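Local coordinates for B-agarase (Saccharophagus degradans, PDB 4BQ2), which hydrolyses the beta-1,4-glycosidic bonds of agarose as a family 50 glycoside hydrolase, an exo-beta-agarase that probably works from the ends of the polysaccharide chains, at residues I17-N21 with A22-I26; D230-L233 with A234-G238; T264-N268 with G269-L273; Y663-G666 with L667-A671. All coordinates share one frame; numbering follows the deposited sequence.

Contact 1: residues I17-N21 with A22-I26; sequences IHFLN and ARASI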
loop_
_atom_site.group_PDB
_atom_site.type_symbol
_atom_site.label_atom_id
_atom_site.label_comp_id
_atom_site.label_asym_id
_atom_site.label_seq_id
_atom_site.Cartn_x
_atom_site.Cartn_y
_atom_site.Cartn_z
ATOM N N ILE A 17 -0.983 21.759 25.275
ATOM C CA ILE A 17 -0.767 21.447 23.858
ATOM C C ILE A 17 0.661 21.723 23.441
ATOM O O ILE A 17 1.160 22.829 23.592
ATOM C CB ILE A 17 -1.750 22.166 22.910
ATOM C CG1 ILE A 17 -3.196 21.838 23.301
ATOM C CG2 ILE A 17 -1.481 21.724 21.457
ATOM C CD1 ILE A 17 -4.225 22.701 22.610
ATOM N N HIS A 18 1.301 20.724 22.859
ATOM C CA HIS A 18 2.725 20.812 22.513
ATOM C C HIS A 18 2.929 20.815 20.996
ATOM O O HIS A 18 2.220 20.098 20.265
ATOM C CB HIS A 18 3.460 19.649 23.187
ATOM C CG HIS A 18 3.148 19.539 24.652
ATOM N ND1 HIS A 18 3.900 20.170 25.621
ATOM C CD2 HIS A 18 2.115 18.949 25.303
ATOM C CE1 HIS A 18 3.364 19.946 26.808
ATOM N NE2 HIS A 18 2.275 19.215 26.643
ATOM N N PHE A 19 3.888 21.617 20.531
ATOM C CA PHE A 19 4.063 21.848 19.095
ATOM C C PHE A 19 5.358 21.253 18.573
ATOM O O PHE A 19 6.440 21.543 19.098
ATOM C CB PHE A 19 3.884 23.329 18.787
ATOM C CG PHE A 19 2.559 23.847 19.281
ATOM C CD1 PHE A 19 1.367 23.427 18.667
ATOM C CD2 PHE A 19 2.481 24.664 20.403
ATOM C CE1 PHE A 19 0.132 23.862 19.135
ATOM C CE2 PHE A 19 1.253 25.113 20.874
ATOM C CZ PHE A 19 0.076 24.703 20.256
ATOM N N LEU A 20 5.218 20.390 17.565
ATOM C CA LEU A 20 6.337 19.679 16.943
ATOM C C LEU A 20 6.653 20.344 15.625
ATOM O O LEU A 20 5.858 20.243 14.679
ATOM C CB LEU A 20 5.971 18.224 16.642
ATOM C CG LEU A 20 5.369 17.326 17.712
ATOM C CD1 LEU A 20 5.849 15.910 17.467
ATOM C CD2 LEU A 20 5.754 17.764 19.114
ATOM N N ASN A 21 7.805 21.007 15.561
ATOM C CA ASN A 21 8.231 21.703 14.363
ATOM C C ASN A 21 7.096 22.475 13.713
ATOM O O ASN A 21 6.799 22.331 12.511
ATOM C CB ASN A 21 8.863 20.717 13.408
ATOM C CG ASN A 21 10.242 20.316 13.860
ATOM O OD1 ASN A 21 11.156 21.147 13.875
ATOM N ND2 ASN A 21 10.398 19.072 14.237
ATOM N N ALA A 22 6.488 23.325 14.533
ATOM C CA ALA A 22 5.327 24.072 14.151
ATOM C C ALA A 22 5.260 25.316 15.018
ATOM O O ALA A 22 5.710 25.291 16.153
ATOM C CB ALA A 22 4.079 23.225 14.356
ATOM N N ARG A 23 4.700 26.389 14.473
ATOM C CA ARG A 23 4.385 27.606 15.250
ATOM C C ARG A 23 2.868 27.709 15.429
ATOM O O ARG A 23 2.109 27.467 14.491
ATOM C CB ARG A 23 4.852 28.859 14.502
ATOM C CG ARG A 23 6.351 28.980 14.262
ATOM C CD ARG A 23 6.678 30.242 13.460
ATOM N NE ARG A 23 8.121 30.493 13.484
ATOM C CZ ARG A 23 8.969 30.108 12.531
ATOM N NH1 ARG A 23 8.530 29.464 11.454
ATOM N NH2 ARG A 23 10.261 30.371 12.642
ATOM N N ALA A 24 2.435 28.084 16.624
ATOM C CA ALA A 24 1.017 28.145 16.956
ATOM C C ALA A 24 0.635 29.552 17.373
ATOM O O ALA A 24 1.444 30.241 18.013
ATOM C CB ALA A 24 0.733 27.200 18.100
ATOM N N SER A 25 -0.581 29.983 17.011
ATOM C CA SER A 25 -1.126 31.266 17.476
ATOM C C SER A 25 -2.657 31.216 17.442
ATOM O O SER A 25 -3.254 30.351 16.767
ATOM C CB SER A 25 -0.621 32.434 16.632
ATOM O OG SER A 25 -0.889 32.249 15.249
ATOM N N ILE A 26 -3.286 32.122 18.174
ATOM C CA ILE A 26 -4.744 32.222 18.149
ATOM C C ILE A 26 -5.099 33.358 17.216
ATOM O O ILE A 26 -4.611 34.479 17.376
ATOM C CB ILE A 26 -5.364 32.477 19.535
ATOM C CG1 ILE A 26 -4.955 31.405 20.550
ATOM C CG2 ILE A 26 -6.906 32.556 19.445
ATOM C CD1 ILE A 26 -5.442 30.002 20.237
#

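Contact 2: residues D230-L233 with A234-G238; sequences DVEL and AELDG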
loop_
_atom_site.group_PDB
_atom_site.type_symbol
_atom_site.label_atom_id
_atom_site.label_comp_id
_atom_site.label_asym_id
_atom_site.label_seq_id
_atom_site.Cartn_x
_atom_site.Cartn_y
_atom_site.Cartn_z
ATOM N N ASP A 230 -16.551 5.876 -26.488
ATOM C CA ASP A 230 -16.348 6.435 -27.857
ATOM C C ASP A 230 -15.447 7.645 -27.880
ATOM O O ASP A 230 -14.672 7.805 -28.804
ATOM C CB ASP A 230 -17.669 6.812 -28.540
ATOM C CG ASP A 230 -18.539 5.616 -28.861
ATOM O OD1 ASP A 230 -18.021 4.483 -29.010
ATOM O OD2 ASP A 230 -19.767 5.823 -28.972
ATOM N N VAL A 231 -15.577 8.509 -26.884
ATOM C CA VAL A 231 -14.803 9.745 -26.772
ATOM C C VAL A 231 -13.325 9.405 -26.577
ATOM O O VAL A 231 -12.443 9.963 -27.235
ATOM C CB VAL A 231 -15.341 10.613 -25.595
ATOM C CG1 VAL A 231 -14.349 11.676 -25.168
ATOM C CG2 VAL A 231 -16.660 11.291 -25.989
ATOM N N GLU A 232 -13.062 8.445 -25.694
ATOM C CA GLU A 232 -11.688 8.067 -25.416
ATOM C C GLU A 232 -11.056 7.356 -26.624
ATOM O O GLU A 232 -9.947 7.703 -27.043
ATOM C CB GLU A 232 -11.623 7.194 -24.147
ATOM C CG GLU A 232 -10.179 6.899 -23.797
ATOM C CD GLU A 232 -9.975 5.929 -22.647
ATOM O OE1 GLU A 232 -10.926 5.248 -22.204
ATOM O OE2 GLU A 232 -8.819 5.871 -22.199
ATOM N N LEU A 233 -11.748 6.372 -27.191
ATOM C CA LEU A 233 -11.209 5.613 -28.314
ATOM C C LEU A 233 -10.836 6.510 -29.513
ATOM O O LEU A 233 -9.868 6.230 -30.221
ATOM C CB LEU A 233 -12.162 4.506 -28.747
ATOM C CG LEU A 233 -12.523 3.376 -27.768
ATOM C CD1 LEU A 233 -13.321 2.298 -28.485
ATOM C CD2 LEU A 233 -11.295 2.765 -27.096
ATOM N N ALA A 234 -11.570 7.602 -29.703
ATOM C CA ALA A 234 -11.261 8.547 -30.776
ATOM C C ALA A 234 -9.936 9.268 -30.525
ATOM O O ALA A 234 -9.287 9.685 -31.468
ATOM C CB ALA A 234 -12.404 9.536 -30.997
ATOM N N GLU A 235 -9.511 9.361 -29.262
ATOM C CA GLU A 235 -8.253 10.046 -28.926
ATOM C C GLU A 235 -7.040 9.124 -28.866
ATOM O O GLU A 235 -5.915 9.566 -29.011
ATOM C CB GLU A 235 -8.411 10.873 -27.647
ATOM C CG GLU A 235 -9.400 12.020 -27.835
ATOM C CD GLU A 235 -10.187 12.365 -26.577
ATOM O OE1 GLU A 235 -9.644 12.187 -25.462
ATOM O OE2 GLU A 235 -11.355 12.834 -26.701
ATOM N N LEU A 236 -7.274 7.835 -28.665
ATOM C CA LEU A 236 -6.195 6.867 -28.605
ATOM C C LEU A 236 -5.814 6.348 -29.984
ATOM O O LEU A 236 -6.608 5.671 -30.661
ATOM C CB LEU A 236 -6.581 5.704 -27.674
ATOM C CG LEU A 236 -6.868 6.137 -26.228
ATOM C CD1 LEU A 236 -7.384 4.937 -25.447
ATOM C CD2 LEU A 236 -5.658 6.760 -25.539
ATOM N N ASP A 237 -4.594 6.665 -30.399
ATOM C CA ASP A 237 -4.141 6.331 -31.755
ATOM C C ASP A 237 -2.891 5.463 -31.709
ATOM O O ASP A 237 -2.296 5.181 -32.742
ATOM C CB ASP A 237 -3.840 7.606 -32.535
ATOM C CG ASP A 237 -2.884 8.532 -31.798
ATOM O OD1 ASP A 237 -2.154 8.100 -30.886
ATOM O OD2 ASP A 237 -2.850 9.721 -32.123
ATOM N N GLY A 238 -2.485 5.051 -30.517
ATOM C CA GLY A 238 -1.283 4.213 -30.380
ATOM C C GLY A 238 0.051 4.945 -30.515
ATOM O O GLY A 238 1.097 4.319 -30.481
#

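Contact 3: residues T264-N268 with G269-L273; sequences TEKIN and GKWML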
loop_
_atom_site.group_PDB
_atom_site.type_symbol
_atom_site.label_atom_id
_atom_site.label_comp_id
_atom_site.label_asym_id
_atom_site.label_seq_id
_atom_site.Cartn_x
_atom_site.Cartn_y
_atom_site.Cartn_z
ATOM N N THR A 264 21.679 -0.630 -15.979
ATOM C CA THR A 264 21.813 0.629 -15.206
ATOM C C THR A 264 23.119 1.354 -15.542
ATOM O O THR A 264 24.152 0.722 -15.920
ATOM C CB THR A 264 21.790 0.395 -13.687
ATOM O OG1 THR A 264 22.937 -0.384 -13.305
ATOM C CG2 THR A 264 20.506 -0.311 -13.239
ATOM N N GLU A 265 23.080 2.668 -15.412
ATOM C CA GLU A 265 24.286 3.458 -15.603
ATOM C C GLU A 265 24.088 4.840 -15.030
ATOM O O GLU A 265 23.007 5.429 -15.184
ATOM C CB GLU A 265 24.605 3.596 -17.079
ATOM C CG GLU A 265 25.889 4.362 -17.331
ATOM C CD GLU A 265 26.717 3.670 -18.366
ATOM O OE1 GLU A 265 26.986 2.458 -18.190
ATOM O OE2 GLU A 265 27.050 4.332 -19.361
ATOM N N LYS A 266 25.133 5.353 -14.382
ATOM C CA LYS A 266 25.131 6.746 -13.928
ATOM C C LYS A 266 25.412 7.670 -15.124
ATOM O O LYS A 266 26.369 7.460 -15.897
ATOM C CB LYS A 266 26.152 6.926 -12.796
ATOM C CG LYS A 266 25.696 7.845 -11.673
ATOM C CD LYS A 266 26.829 8.051 -10.672
ATOM C CE LYS A 266 27.119 6.775 -9.886
ATOM N NZ LYS A 266 28.289 6.876 -8.964
ATOM N N ILE A 267 24.549 8.648 -15.333
ATOM C CA ILE A 267 24.722 9.573 -16.426
ATOM C C ILE A 267 24.843 10.961 -15.806
ATOM O O ILE A 267 23.925 11.437 -15.142
ATOM C CB ILE A 267 23.590 9.494 -17.456
ATOM C CG1 ILE A 267 23.471 8.068 -18.012
ATOM C CG2 ILE A 267 23.814 10.522 -18.555
ATOM C CD1 ILE A 267 22.286 7.830 -18.929
ATOM N N ASN A 268 26.025 11.542 -15.990
ATOM C CA ASN A 268 26.476 12.766 -15.330
ATOM C C ASN A 268 25.941 12.946 -13.910
ATOM O O ASN A 268 25.210 13.878 -13.611
ATOM C CB ASN A 268 26.211 13.983 -16.231
ATOM C CG ASN A 268 26.967 13.897 -17.556
ATOM O OD1 ASN A 268 26.391 14.107 -18.621
ATOM N ND2 ASN A 268 28.258 13.559 -17.494
ATOM N N GLY A 269 26.299 12.010 -13.042
ATOM C CA GLY A 269 26.017 12.153 -11.629
ATOM C C GLY A 269 24.621 11.711 -11.203
ATOM O O GLY A 269 24.290 11.804 -10.021
ATOM N N LYS A 270 23.817 11.224 -12.150
ATOM C CA LYS A 270 22.458 10.737 -11.836
ATOM C C LYS A 270 22.252 9.319 -12.332
ATOM O O LYS A 270 22.470 9.019 -13.519
ATOM C CB LYS A 270 21.416 11.625 -12.498
ATOM C CG LYS A 270 21.485 13.067 -12.031
ATOM C CD LYS A 270 20.449 13.917 -12.714
ATOM C CE LYS A 270 20.546 15.355 -12.223
ATOM N NZ LYS A 270 19.576 16.185 -12.987
ATOM N N TRP A 271 21.788 8.453 -11.442
ATOM C CA TRP A 271 21.494 7.098 -11.841
ATOM C C TRP A 271 20.341 7.035 -12.829
ATOM O O TRP A 271 19.326 7.714 -12.649
ATOM C CB TRP A 271 21.154 6.253 -10.619
ATOM C CG TRP A 271 22.390 5.757 -9.912
ATOM C CD1 TRP A 271 22.897 6.198 -8.713
ATOM C CD2 TRP A 271 23.269 4.727 -10.370
ATOM N NE1 TRP A 271 24.047 5.495 -8.401
ATOM C CE2 TRP A 271 24.294 4.588 -9.403
ATOM C CE3 TRP A 271 23.289 3.898 -11.518
ATOM C CZ2 TRP A 271 25.310 3.629 -9.519
ATOM C CZ3 TRP A 271 24.316 2.978 -11.648
ATOM C CH2 TRP A 271 25.307 2.833 -10.645
ATOM N N MET A 272 20.529 6.213 -13.865
ATOM C CA MET A 272 19.549 6.013 -14.918
ATOM C C MET A 272 19.464 4.549 -15.309
ATOM O O MET A 272 20.356 3.729 -15.014
ATOM C CB MET A 272 19.903 6.853 -16.173
ATOM C CG MET A 272 19.741 8.370 -16.003
ATOM S SD MET A 272 18.028 8.847 -15.692
ATOM C CE MET A 272 17.364 8.986 -17.350
ATOM N N LEU A 273 18.370 4.215 -15.972
ATOM C CA LEU A 273 18.363 2.995 -16.762
ATOM C C LEU A 273 18.879 3.316 -18.149
ATOM O O LEU A 273 18.906 4.478 -18.563
ATOM C CB LEU A 273 16.973 2.346 -16.792
ATOM C CG LEU A 273 16.498 1.767 -15.416
ATOM C CD1 LEU A 273 14.970 1.707 -15.278
ATOM C CD2 LEU A 273 17.098 0.405 -15.135
#

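Contact 4: residues Y663-G666 with L667-A671; sequences YHPG and LIHAA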
loop_
_atom_site.group_PDB
_atom_site.type_symbol
_atom_site.label_atom_id
_atom_site.label_comp_id
_atom_site.label_asym_id
_atom_site.label_seq_id
_atom_site.Cartn_x
_atom_site.Cartn_y
_atom_site.Cartn_z
ATOM N N TYR A 663 -15.281 5.269 -0.199
ATOM C CA TYR A 663 -15.306 5.444 1.254
ATOM C C TYR A 663 -13.928 5.677 1.858
ATOM O O TYR A 663 -13.823 5.949 3.045
ATOM C CB TYR A 663 -15.873 4.197 1.908
ATOM C CG TYR A 663 -17.222 3.779 1.358
ATOM C CD1 TYR A 663 -18.222 4.721 1.145
ATOM C CD2 TYR A 663 -17.498 2.439 1.084
ATOM C CE1 TYR A 663 -19.471 4.355 0.671
ATOM C CE2 TYR A 663 -18.740 2.063 0.591
ATOM C CZ TYR A 663 -19.721 3.023 0.388
ATOM O OH TYR A 663 -20.968 2.646 -0.113
ATOM N N HIS A 664 -12.882 5.527 1.055
ATOM C CA HIS A 664 -11.517 5.566 1.571
ATOM C C HIS A 664 -10.636 6.037 0.438
ATOM O O HIS A 664 -10.681 5.474 -0.666
ATOM C CB HIS A 664 -11.090 4.158 2.000
ATOM C CG HIS A 664 -9.917 4.130 2.933
ATOM N ND1 HIS A 664 -8.769 4.871 2.725
ATOM C CD2 HIS A 664 -9.706 3.416 4.062
ATOM C CE1 HIS A 664 -7.925 4.650 3.718
ATOM N NE2 HIS A 664 -8.468 3.767 4.537
ATOM N N PRO A 665 -9.880 7.109 0.683
ATOM C CA PRO A 665 -9.013 7.647 -0.351
ATOM C C PRO A 665 -7.811 6.754 -0.648
ATOM O O PRO A 665 -7.345 6.744 -1.787
ATOM C CB PRO A 665 -8.579 8.995 0.197
ATOM C CG PRO A 665 -8.962 9.027 1.627
ATOM C CD PRO A 665 -9.830 7.869 1.949
ATOM N N GLY A 666 -7.393 5.944 0.321
ATOM C CA GLY A 666 -6.132 5.206 0.237
ATOM C C GLY A 666 -5.134 5.677 1.303
ATOM O O GLY A 666 -5.522 6.286 2.289
ATOM N N LEU A 667 -3.839 5.432 1.097
ATOM C CA LEU A 667 -2.814 5.807 2.097
ATOM C C LEU A 667 -2.474 7.308 2.208
ATOM O O LEU A 667 -2.142 7.832 3.275
ATOM C CB LEU A 667 -1.533 4.951 1.887
ATOM C CG LEU A 667 -1.815 3.472 2.217
ATOM C CD1 LEU A 667 -0.714 2.530 1.751
ATOM C CD2 LEU A 667 -2.086 3.278 3.721
ATOM N N ILE A 668 -2.546 8.006 1.092
ATOM C CA ILE A 668 -2.205 9.408 1.043
ATOM C C ILE A 668 -3.404 10.104 0.419
ATOM O O ILE A 668 -4.001 9.578 -0.523
ATOM C CB ILE A 668 -0.910 9.672 0.229
ATOM C CG1 ILE A 668 0.322 9.057 0.942
ATOM C CG2 ILE A 668 -0.766 11.179 -0.049
ATOM C CD1 ILE A 668 0.733 9.717 2.285
ATOM N N HIS A 669 -3.790 11.243 0.988
ATOM C CA HIS A 669 -5.129 11.829 0.745
ATOM C C HIS A 669 -5.040 13.215 0.094
ATOM O O HIS A 669 -4.228 14.059 0.509
ATOM C CB HIS A 669 -5.919 11.960 2.076
ATOM C CG HIS A 669 -6.097 10.671 2.837
ATOM N ND1 HIS A 669 -6.672 10.627 4.088
ATOM C CD2 HIS A 669 -5.767 9.391 2.531
ATOM C CE1 HIS A 669 -6.705 9.373 4.517
ATOM N NE2 HIS A 669 -6.154 8.604 3.591
ATOM N N ALA A 670 -5.909 13.447 -0.887
ATOM C CA ALA A 670 -6.060 14.724 -1.558
ATOM C C ALA A 670 -7.479 15.227 -1.334
ATOM O O ALA A 670 -8.369 14.451 -0.940
ATOM C CB ALA A 670 -5.798 14.572 -3.057
ATOM N N ALA A 671 -7.685 16.504 -1.629
ATOM C CA ALA A 671 -8.955 17.205 -1.349
ATOM C C ALA A 671 -9.984 16.950 -2.426
ATOM O O ALA A 671 -11.172 17.181 -2.202
ATOM C CB ALA A 671 -8.709 18.696 -1.232
#

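Contact 1: residues I17-N21 with A22-I26
Phe19 lays its ring flat over the methyl group of Ala24, five residues further along, in a CH-pi contact. Ala24 CB stands 3.4 Å from the centroid of the Phe19 ring and only 14° off its normal, so the methyl is nearly centred and all six ring carbons are at similar range; CZ of Phe19 is nearest to Ala24 CB, at 3.4 Å. The ring reaches this place because CG of Phe19 is anti to its own carbonyl carbon (chi1 -55°), which turns it back along the strand; the opposite face is approached, toward its rim, by Ile17 C. Nearer the bend, Phe19 CB meets Ala22 CB loosely at 4.4 Å. Asn21 makes the turn with positive phi and psi, its CB pointing away from residues 22-26.

The two strands diverge from this corner, their axes 6.1 Å apart at closest and running at 141°. No backbone pairing links them, and they meet through this apolar contact: strand 17-20 bonds to strand 51-56, whereas strand 22-30 pairs with strand 36-44. Leu54 from the first neighbour and Leu42 from the second also touch Phe19, so the aromatic ring sits between two differently paired strands. Such a sharp passage from one strand pairing to another, with an aromatic ring laid across it, is consistent with a beta-sandwich corner in the agarase CBM-like domain.

Contact 2: residues D230-L233 with A234-G238
Glu232 meets Leu236 one helical turn later through both backbone and side chain. Its carbonyl oxygen accepts two bonds. Leu236 N donates to Glu232 O at 3.1 Å, almost in line with the C=O bond, while Glu235 N donates to the same Glu232 O at 2.8 Å from above the carbonyl plane. The first is an i to i+4 bond and the second an i to i+3 bond. Two residues earlier, Ala234 N donates to Asp230 O at 3.2 Å, and Leu236 N has a further, weak bond to Leu233 O.

The carboxylate of Glu232 finds its partner outside the stretch: OE2 forms a salt bridge with Arg406 of helix 394-410. With CG anti to the backbone N (chi1 -175°) and the chain extended, the aliphatic part of Glu232 passes Leu236 CD1, 3.8 Å from Glu232 CG. Glu235 instead folds back beside Val231, where its OE2 comes 3.1 Å from Val231 O; both are acceptors, so the approach is probably unfavourable if the carboxylate is ionised. Leu233 and Leu236 rest on Val402. One carbonyl accepting i+3 and i+4 bonds together is common near the end of a helix, here helix 222-235 against helix 394-410.

Contact 3: residues T264-N268 with G269-L273
Thr264 to Leu273 form a beta hairpin with a two-residue loop; the type I' turn runs from Ile267 to Lys270, and Lys266 faces Trp271 at the next pair. Asn268 and Gly269 occupy the turn's corners, both with positive phi, a backbone state that Asn-Gly pairs adopt readily.

Backbone bonds hold the ladder at two hydrogen-bonded pairs. Ile267 N gives Lys270 O a nearly straight bond of 2.8 Å (N-H...O 174°), and Lys270 N returns one to Ile267 O at 3.0 Å. Farther from the turn, Glu265 and Met272 exchange a second reciprocal pair, Glu265 N to Met272 O at 3.0 Å. CA-H...O contacts lie at the non-hydrogen-bonded positions, such as Lys266 CA to Lys270 O.

Apolar contacts divide between the two faces. On one, Ile267 CD1 packs against Met272 CB at 3.8 Å, the two side chains nearly perpendicular. On the other, Thr264 CG2 meets Leu273 CD2, while its OG1 lies obliquely by Trp271 CZ3.

Most polar ends find partners beyond the hairpin. Asp645 receives both the Lys266 ammonium, as a salt bridge, and Trp271 NE1; Lys270 NZ bonds to Arg746 O. Glu265 OE1 instead forms a salt bridge with Arg263, at the start of its own strand. Strand 270-274 pairs in turn, antiparallel, with strand 280-287, leaving 263-267 outermost in the mixed sheet.

In the cross-strand CH-pi contact, Lys266 CG lies 4.1 Å from the centroid of the five-membered ring of Trp271, 6° off the normal. A bend at chi3 (-69°) brings Lys266 CE down over the indole, 3.6 Å from Trp271 CE2.

Contact 4: residues Y663-G666 with L667-A671
His669 leans back over Pro665 and Gly666 so that its imidazole meets Pro665 with a face and Gly666 with an edge. Pro665 CG lies above the centre of the ring, 3.4 Å from the His669 centroid and 11° off its normal, a close CH-pi contact; the nearest ring atom is His669 CD2, 3.3 Å from Pro665 CG. At the rim, His669 NE2 donates to Gly666 O at 2.7 Å. The acceptor lies in the imidazole plane, although the N-H...O angle is bent to 131°. Together these contacts probably restrain the tilt and rotation of the ring. CG of His669 is anti to the carbonyl carbon, which brings the ring to this side.

These residues belong to the loop between strand 648-652 and helix 673-688, and the loop binds strands of the CBM-like region: Gln85 bonds to His669 N and Leu667 O, while Met155, Ser101 and Asp103 touch the His669 side chain. Ties of this kind join the catalytic module's helix-and-strand core, probably a (beta/alpha)8 barrel as in related glycoside hydrolases, to its beta-rich partner.

Gly666 has a positive phi and an extended psi that suit a residue without CB. Its two polar atoms are engaged by two different histidines: Gly666 N donates to His664 ND1 at 3.0 Å, and Gly666 O accepts from His669. The ring of His664 in turn meets that of Tyr716, their planes at about 50°.

Overall arrangement
From the N terminus, contact 1 comes first, turning at Asn21 between two strands of the beta-rich CBM-like domain. Contact 2 follows near the end of helix 222-235, and contact 3 closes the two-residue hairpin loop between strands 263-267 and 270-274 at the edge of the mixed sheet. Contact 4 comes last and folds a loop back on itself. Each joins adjoining residues, and they close in series; none nests or crosses. They are well separated: the nearest atoms of contacts 1 and 4 are about 17 Å apart, while the centres of contacts 1 and 2 are about 51 Å apart. The loop of contact 4, the most central, ties the region around strand 648-652 and helix 673-688 to strands 97-104 and 150-155.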